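Local coordinates for protein endoglucanase (Thermotoga maritima, PDB 2FVG) that is named an endoglucanase but belongs to the M42 peptidase family, and probably acts as an aminopeptidase that uses two divalent metal ions per subunit, at residues 49-54 with 185-190; 213-218 with 334-339. One frame throughout, in Å; residues are numbered along the deposited sequence.

Contact 1 of 2, residues 49-54 with 185-190; sequences GRDSSK and PAYDTY
Asp188 OD1 takes two hydrogen bonds from the 49-54 segment, arriving from opposite faces of the carboxylate plane. Gly49 N donates to Asp188 OD1 on the anti side at 3.1 Å, with a nearly straight N-H...O angle of 169°, while Ser52 OG donates to the same oxygen on the syn side at 2.6 Å. An alanine at Asp188 would probably leave Gly49 N and the Ser52 hydroxyl without this shared acceptor, the hydroxyl set free to turn. Backbone bonds continue the pairing: Arg50 N donates to Pro185 O and Asp51 N to Ala186 O (3.0 Å), and Asp188 N returns a weak bond to Asp51 O. Asp51 and Tyr187 form a parallel beta bridge, in which Tyr187 CA also makes a CA-H...O contact of 3.2 Å to Asp51 O. Packing completes the contact. The Asp51 carboxylate lies alongside the Tyr187 ring, the two planes 46° apart and CG 3.5 Å from CE1, and its OD1 closes an Asx turn onto Ser53 N. Lys54 CB rests 3.8 Å from Tyr187 CD1, its chain extended beside the ring. The Arg50 chain is bent at chi3, and its guanidinium has Ala186 CA and Pro185 O over one face, both toward the rim. Outside the pair, Arg50 NH2 hydrogen-bonds to Glu331 O, and Tyr187 OH has its polar partner in Glu337. The 185-190 segment opens strand 187-194, which lies between strands 43-47 and 55-61 in the mixed sheet, with helix 334-337 packed nearby.

Contact 2 of 2, residues 213-218 with 334-339; sequences PTCAIV and KIVEVV
Cys215 SG packs on the backbone of helix 334-337, 3.9 Å from Val336 CA. SG stands between the backbone N and the carbonyl carbon (chi1 66°), and there it also meets Val336 CG2 at 3.9 Å and lies 3.6 Å from Ile335 O. The sulfur is thus a bump received where Ile335 and Val336 follow one another. Val339 CG2 fits the hollow next to it, with Cys215 CB at 3.9 Å and Thr214 CG2 at 4.0 Å as its floor. Thr214 and Val339 pass alongside one another, running opposite ways, whereas Thr214 meets Val336 at about a right angle, methyl to methyl, CG2 against CG1. The setting is the mixed beta sheet of the alpha/beta catalytic fold of an M42 peptidase: strand 215-224 runs parallel to its neighbours 55-61 and 297-306, and the short helix 334-337 covers the start of the strand on one face. Further along the strand, Ile217 offers CG1 to Ile335 CD1 at 3.7 Å, and the two side chains cross obliquely. With chi2 of Ile335 near -179°, its CD1 reaches both CG1 and CD1 of Ile217. Ile258 and Ile262 of helix 256-268 touch Ile335 as well, while Ile326 and Leu329 of helix 316-332 pack on Ile217.

Contacts 1 and 2 lie in series along the chain, their centres 11 Å apart, and both bear on the same mixed sheet. They meet mainly at helix 334-337 of contact 2: Tyr187 OH of contact 1 hydrogen-bonds to Glu337 OE2 at 2.9 Å, and Tyr187 CD2 packs on Val336 CB at 3.8 Å. They also meet where Lys54 spans the two, its CB 3.3 Å from Thr214 OG1 and 3.7 Å from Val336 CG1. Contact 1 is far from the predicted metal site. Contact 2 comes closer, the side chain of Ile217 being about 9 Å from that of Glu220, a predicted zinc ligand on the same strand.

Contact 1 of 2, residues 49-54 with 185-190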
ATOM      1  N   GLY A  49     -22.832 -10.011   2.275  1.00 32.02           N
ATOM      2  CA  GLY A  49     -22.854 -10.642   3.579  1.00 29.58           C
ATOM      3  C   GLY A  49     -24.191 -11.259   3.866  1.00 31.80           C
ATOM      4  O   GLY A  49     -25.031 -11.369   2.973  1.00 32.59           O
ATOM      5  N   ARG A  50     -24.382 -11.697   5.107  1.00 31.86           N
ATOM      6  CA  ARG A  50     -25.665 -12.266   5.503  1.00 35.25           C
ATOM      7  C   ARG A  50     -26.708 -11.155   5.483  1.00 35.77           C
ATOM      8  O   ARG A  50     -27.845 -11.382   5.087  1.00 36.58           O
ATOM      9  CB  ARG A  50     -25.600 -12.908   6.896  1.00 33.54           C
ATOM     10  CG  ARG A  50     -24.742 -14.165   6.950  1.00 37.38           C
ATOM     11  CD  ARG A  50     -24.627 -14.786   8.365  1.00 38.01           C
ATOM     12  NE  ARG A  50     -23.740 -14.053   9.285  1.00 41.76           N
ATOM     13  CZ  ARG A  50     -22.403 -14.101   9.259  1.00 48.06           C
ATOM     14  NH1 ARG A  50     -21.768 -14.814   8.332  1.00 51.38           N
ATOM     15  NH2 ARG A  50     -21.686 -13.413  10.148  1.00 38.61           N
ATOM     16  N   ASP A  51     -26.278  -9.941   5.845  1.00 34.64           N
ATOM     17  CA  ASP A  51     -27.160  -8.795   5.961  1.00 33.36           C
ATOM     18  C   ASP A  51     -26.723  -7.644   5.041  1.00 31.74           C
ATOM     19  O   ASP A  51     -25.652  -7.062   5.215  1.00 30.02           O
ATOM     20  CB  ASP A  51     -27.174  -8.388   7.436  1.00 36.48           C
ATOM     21  CG  ASP A  51     -28.146  -7.271   7.748  1.00 34.88           C
ATOM     22  OD1 ASP A  51     -28.425  -6.427   6.867  1.00 34.52           O
ATOM     23  OD2 ASP A  51     -28.591  -7.232   8.916  1.00 32.41           O
ATOM     24  N   SER A  52     -27.552  -7.329   4.055  1.00 27.98           N
ATOM     25  CA  SER A  52     -27.247  -6.256   3.110  1.00 29.09           C
ATOM     26  C   SER A  52     -27.801  -4.887   3.491  1.00 27.05           C
ATOM     27  O   SER A  52     -27.800  -3.973   2.665  1.00 31.75           O
ATOM     28  CB  SER A  52     -27.766  -6.621   1.720  1.00 28.16           C
ATOM     29  OG  SER A  52     -26.892  -7.520   1.093  1.00 29.71           O
ATOM     30  N   SER A  53     -28.266  -4.730   4.724  1.00 29.96           N
ATOM     31  CA  SER A  53     -28.860  -3.451   5.143  1.00 29.56           C
ATOM     32  C   SER A  53     -27.810  -2.407   5.494  1.00 31.33           C
ATOM     33  O   SER A  53     -28.133  -1.209   5.581  1.00 28.97           O
ATOM     34  CB  SER A  53     -29.764  -3.630   6.350  1.00 27.21           C
ATOM     35  OG  SER A  53     -29.007  -4.014   7.472  1.00 32.68           O
ATOM     36  N   LYS A  54     -26.581  -2.880   5.732  1.00 32.04           N
ATOM     37  CA  LYS A  54     -25.423  -2.044   6.047  1.00 32.95           C
ATOM     38  C   LYS A  54     -24.230  -2.529   5.227  1.00 33.10           C
ATOM     39  O   LYS A  54     -24.187  -3.676   4.766  1.00 32.75           O
ATOM     40  CB  LYS A  54     -25.121  -2.072   7.545  1.00 33.98           C
ATOM     41  CG  LYS A  54     -26.287  -1.572   8.404  1.00 35.66           C
ATOM     42  CD  LYS A  54     -26.181  -1.986   9.861  1.00 44.82           C
ATOM     43  CE  LYS A  54     -27.397  -1.520  10.637  1.00 48.52           C
ATOM     44  NZ  LYS A  54     -27.392  -2.023  12.041  1.00 60.98           N
ATOM     45  N   PRO A 185     -18.773 -12.654   5.197  1.00 28.33           N
ATOM     46  CA  PRO A 185     -19.027 -11.381   5.901  1.00 27.33           C
ATOM     47  C   PRO A 185     -20.388 -11.295   6.551  1.00 28.53           C
ATOM     48  O   PRO A 185     -21.342 -11.887   6.061  1.00 25.64           O
ATOM     49  CB  PRO A 185     -18.963 -10.344   4.787  1.00 25.99           C
ATOM     50  CG  PRO A 185     -18.155 -10.976   3.723  1.00 29.35           C
ATOM     51  CD  PRO A 185     -18.590 -12.420   3.753  1.00 27.77           C
ATOM     52  N   ALA A 186     -20.461 -10.580   7.669  1.00 30.06           N
ATOM     53  CA  ALA A 186     -21.735 -10.392   8.352  1.00 28.42           C
ATOM     54  C   ALA A 186     -22.605  -9.418   7.556  1.00 26.67           C
ATOM     55  O   ALA A 186     -23.806  -9.632   7.455  1.00 24.78           O
ATOM     56  CB  ALA A 186     -21.526  -9.896   9.770  1.00 29.39           C
ATOM     57  N   TYR A 187     -21.973  -8.387   6.972  1.00 25.03           N
ATOM     58  CA  TYR A 187     -22.621  -7.342   6.185  1.00 27.35           C
ATOM     59  C   TYR A 187     -21.921  -7.181   4.838  1.00 28.42           C
ATOM     60  O   TYR A 187     -20.747  -7.522   4.693  1.00 29.22           O
ATOM     61  CB  TYR A 187     -22.555  -5.966   6.918  1.00 27.09           C
ATOM     62  CG  TYR A 187     -23.297  -5.976   8.208  1.00 28.13           C
ATOM     63  CD1 TYR A 187     -24.677  -5.809   8.225  1.00 32.02           C
ATOM     64  CD2 TYR A 187     -22.644  -6.234   9.415  1.00 29.06           C
ATOM     65  CE1 TYR A 187     -25.398  -5.869   9.414  1.00 26.37           C
ATOM     66  CE2 TYR A 187     -23.356  -6.301  10.615  1.00 28.40           C
ATOM     67  CZ  TYR A 187     -24.735  -6.111  10.601  1.00 30.10           C
ATOM     68  OH  TYR A 187     -25.472  -6.174  11.765  1.00 31.73           O
ATOM     69  N   ASP A 188     -22.637  -6.634   3.866  1.00 25.10           N
ATOM     70  CA  ASP A 188     -22.058  -6.405   2.561  1.00 27.63           C
ATOM     71  C   ASP A 188     -20.727  -5.735   2.771  1.00 25.48           C
ATOM     72  O   ASP A 188     -20.660  -4.677   3.386  1.00 25.19           O
ATOM     73  CB  ASP A 188     -22.957  -5.525   1.702  1.00 24.98           C
ATOM     74  CG  ASP A 188     -24.115  -6.279   1.086  1.00 25.47           C
ATOM     75  OD1 ASP A 188     -24.360  -7.477   1.411  1.00 28.75           O
ATOM     76  OD2 ASP A 188     -24.797  -5.653   0.246  1.00 24.18           O
ATOM     77  N   THR A 189     -19.662  -6.358   2.281  1.00 26.37           N
ATOM     78  CA  THR A 189     -18.331  -5.813   2.514  1.00 25.90           C
ATOM     79  C   THR A 189     -17.651  -5.494   1.211  1.00 26.12           C
ATOM     80  O   THR A 189     -17.516  -6.352   0.369  1.00 29.26           O
ATOM     81  CB  THR A 189     -17.471  -6.792   3.354  1.00 23.93           C
ATOM     82  OG1 THR A 189     -18.099  -6.982   4.623  1.00 30.03           O
ATOM     83  CG2 THR A 189     -16.054  -6.228   3.587  1.00 26.05           C
ATOM     84  N   TYR A 190     -17.259  -4.243   1.039  1.00 27.63           N
ATOM     85  CA  TYR A 190     -16.522  -3.825  -0.151  1.00 29.37           C
ATOM     86  C   TYR A 190     -15.025  -3.779   0.152  1.00 30.23           C
ATOM     87  O   TYR A 190     -14.598  -3.137   1.110  1.00 30.71           O
ATOM     88  CB  TYR A 190     -16.976  -2.444  -0.609  1.00 31.29           C
ATOM     89  CG  TYR A 190     -18.400  -2.415  -1.111  1.00 33.93           C
ATOM     90  CD1 TYR A 190     -19.466  -2.252  -0.237  1.00 31.47           C
ATOM     91  CD2 TYR A 190     -18.676  -2.541  -2.472  1.00 32.34           C
ATOM     92  CE1 TYR A 190     -20.781  -2.232  -0.708  1.00 33.54           C
ATOM     93  CE2 TYR A 190     -19.979  -2.514  -2.948  1.00 36.28           C
ATOM     94  CZ  TYR A 190     -21.027  -2.364  -2.065  1.00 34.21           C
ATOM     95  OH  TYR A 190     -22.326  -2.354  -2.552  1.00 36.99           O
TER

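Contact 2 of 2, residues 213-218 with 334-339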
ATOM      1  N   PRO A 213     -20.904   3.673   2.840  1.00 27.03           N
ATOM      2  CA  PRO A 213     -20.674   2.661   3.871  1.00 25.12           C
ATOM      3  C   PRO A 213     -21.101   3.109   5.263  1.00 26.70           C
ATOM      4  O   PRO A 213     -21.103   4.307   5.551  1.00 25.91           O
ATOM      5  CB  PRO A 213     -19.152   2.447   3.828  1.00 25.04           C
ATOM      6  CG  PRO A 213     -18.573   3.722   3.214  1.00 26.31           C
ATOM      7  CD  PRO A 213     -19.659   4.337   2.386  1.00 24.13           C
ATOM      8  N   THR A 214     -21.473   2.157   6.118  1.00 24.10           N
ATOM      9  CA  THR A 214     -21.801   2.470   7.518  1.00 25.27           C
ATOM     10  C   THR A 214     -20.486   2.853   8.217  1.00 27.20           C
ATOM     11  O   THR A 214     -20.430   3.797   9.018  1.00 29.65           O
ATOM     12  CB  THR A 214     -22.474   1.254   8.213  1.00 24.45           C
ATOM     13  OG1 THR A 214     -23.679   0.944   7.524  1.00 28.33           O
ATOM     14  CG2 THR A 214     -22.816   1.538   9.653  1.00 23.61           C
ATOM     15  N   CYS A 215     -19.420   2.118   7.901  1.00 27.93           N
ATOM     16  CA  CYS A 215     -18.099   2.396   8.447  1.00 30.55           C
ATOM     17  C   CYS A 215     -17.021   1.740   7.606  1.00 29.75           C
ATOM     18  O   CYS A 215     -17.316   0.891   6.769  1.00 29.24           O
ATOM     19  CB  CYS A 215     -17.992   1.950   9.902  1.00 32.97           C
ATOM     20  SG  CYS A 215     -18.110   0.199  10.123  1.00 41.46           S
ATOM     21  N   ALA A 216     -15.773   2.124   7.862  1.00 29.01           N
ATOM     22  CA  ALA A 216     -14.621   1.677   7.095  1.00 28.11           C
ATOM     23  C   ALA A 216     -13.461   1.192   7.978  1.00 30.24           C
ATOM     24  O   ALA A 216     -13.302   1.625   9.122  1.00 31.60           O
ATOM     25  CB  ALA A 216     -14.143   2.850   6.199  1.00 26.16           C
ATOM     26  N   ILE A 217     -12.655   0.286   7.438  1.00 28.98           N
ATOM     27  CA  ILE A 217     -11.430  -0.177   8.096  1.00 27.72           C
ATOM     28  C   ILE A 217     -10.365   0.123   7.056  1.00 27.38           C
ATOM     29  O   ILE A 217     -10.476  -0.345   5.931  1.00 26.27           O
ATOM     30  CB  ILE A 217     -11.474  -1.697   8.384  1.00 27.75           C
ATOM     31  CG1 ILE A 217     -12.512  -2.023   9.452  1.00 30.16           C
ATOM     32  CG2 ILE A 217     -10.129  -2.220   8.915  1.00 30.00           C
ATOM     33  CD1 ILE A 217     -12.736  -3.543   9.579  1.00 28.53           C
ATOM     34  N   VAL A 218      -9.387   0.968   7.385  1.00 27.44           N
ATOM     35  CA  VAL A 218      -8.280   1.243   6.471  1.00 23.91           C
ATOM     36  C   VAL A 218      -7.096   0.348   6.899  1.00 28.03           C
ATOM     37  O   VAL A 218      -6.705   0.333   8.065  1.00 29.64           O
ATOM     38  CB  VAL A 218      -7.896   2.758   6.487  1.00 26.33           C
ATOM     39  CG1 VAL A 218      -6.826   3.032   5.481  1.00 25.30           C
ATOM     40  CG2 VAL A 218      -9.123   3.608   6.180  1.00 25.01           C
ATOM     41  N   LYS A 334     -19.439  -6.763  14.287  1.00 22.84           N
ATOM     42  CA  LYS A 334     -19.596  -5.944  15.486  1.00 22.11           C
ATOM     43  C   LYS A 334     -19.146  -4.508  15.243  1.00 22.74           C
ATOM     44  O   LYS A 334     -19.704  -3.571  15.804  1.00 23.13           O
ATOM     45  CB  LYS A 334     -18.825  -6.572  16.647  1.00 22.05           C
ATOM     46  CG  LYS A 334     -19.552  -7.804  17.230  1.00 22.96           C
ATOM     47  CD  LYS A 334     -18.731  -8.527  18.280  1.00 23.77           C
ATOM     48  N   ILE A 335     -18.157  -4.341  14.376  1.00 21.89           N
ATOM     49  CA  ILE A 335     -17.638  -3.030  14.067  1.00 25.31           C
ATOM     50  C   ILE A 335     -18.688  -2.188  13.333  1.00 24.97           C
ATOM     51  O   ILE A 335     -18.711  -0.969  13.454  1.00 26.99           O
ATOM     52  CB  ILE A 335     -16.289  -3.131  13.309  1.00 23.34           C
ATOM     53  CG1 ILE A 335     -15.482  -1.844  13.502  1.00 32.28           C
ATOM     54  CG2 ILE A 335     -16.487  -3.574  11.830  1.00 26.74           C
ATOM     55  CD1 ILE A 335     -14.148  -1.817  12.778  1.00 30.63           C
ATOM     56  N   VAL A 336     -19.567  -2.849  12.588  1.00 25.51           N
ATOM     57  CA  VAL A 336     -20.645  -2.169  11.882  1.00 24.89           C
ATOM     58  C   VAL A 336     -21.776  -1.891  12.872  1.00 25.34           C
ATOM     59  O   VAL A 336     -22.325  -0.795  12.910  1.00 26.20           O
ATOM     60  CB  VAL A 336     -21.178  -3.006  10.681  1.00 25.13           C
ATOM     61  CG1 VAL A 336     -22.474  -2.439  10.162  1.00 21.32           C
ATOM     62  CG2 VAL A 336     -20.134  -3.100   9.554  1.00 17.79           C
ATOM     63  N   GLU A 337     -22.099  -2.880  13.692  1.00 23.89           N
ATOM     64  CA  GLU A 337     -23.172  -2.745  14.665  1.00 23.78           C
ATOM     65  C   GLU A 337     -22.935  -1.638  15.711  1.00 24.65           C
ATOM     66  O   GLU A 337     -23.890  -0.989  16.132  1.00 24.48           O
ATOM     67  CB  GLU A 337     -23.435  -4.104  15.326  1.00 24.54           C
ATOM     68  CG  GLU A 337     -23.897  -5.154  14.317  1.00 27.12           C
ATOM     69  CD  GLU A 337     -23.817  -6.585  14.831  1.00 35.49           C
ATOM     70  OE1 GLU A 337     -23.318  -6.808  15.956  1.00 34.98           O
ATOM     71  OE2 GLU A 337     -24.258  -7.502  14.098  1.00 36.92           O
ATOM     72  N   VAL A 338     -21.685  -1.397  16.107  1.00 25.19           N
ATOM     73  CA  VAL A 338     -21.403  -0.372  17.129  1.00 26.27           C
ATOM     74  C   VAL A 338     -21.627   1.095  16.701  1.00 28.13           C
ATOM     75  O   VAL A 338     -21.694   1.986  17.549  1.00 26.66           O
ATOM     76  CB  VAL A 338     -19.981  -0.510  17.803  1.00 24.72           C
ATOM     77  CG1 VAL A 338     -19.887  -1.790  18.644  1.00 24.77           C
ATOM     78  CG2 VAL A 338     -18.846  -0.420  16.782  1.00 20.32           C
ATOM     79  N   VAL A 339     -21.731   1.347  15.405  1.00 30.35           N
ATOM     80  CA  VAL A 339     -21.912   2.714  14.920  1.00 34.46           C
ATOM     81  C   VAL A 339     -23.247   2.921  14.226  1.00 37.42           C
ATOM     82  O   VAL A 339     -23.422   3.885  13.478  1.00 39.83           O
ATOM     83  CB  VAL A 339     -20.754   3.168  13.988  1.00 34.62           C
ATOM     84  CG1 VAL A 339     -19.485   3.396  14.797  1.00 37.27           C
ATOM     85  CG2 VAL A 339     -20.530   2.182  12.840  1.00 35.19           C
TER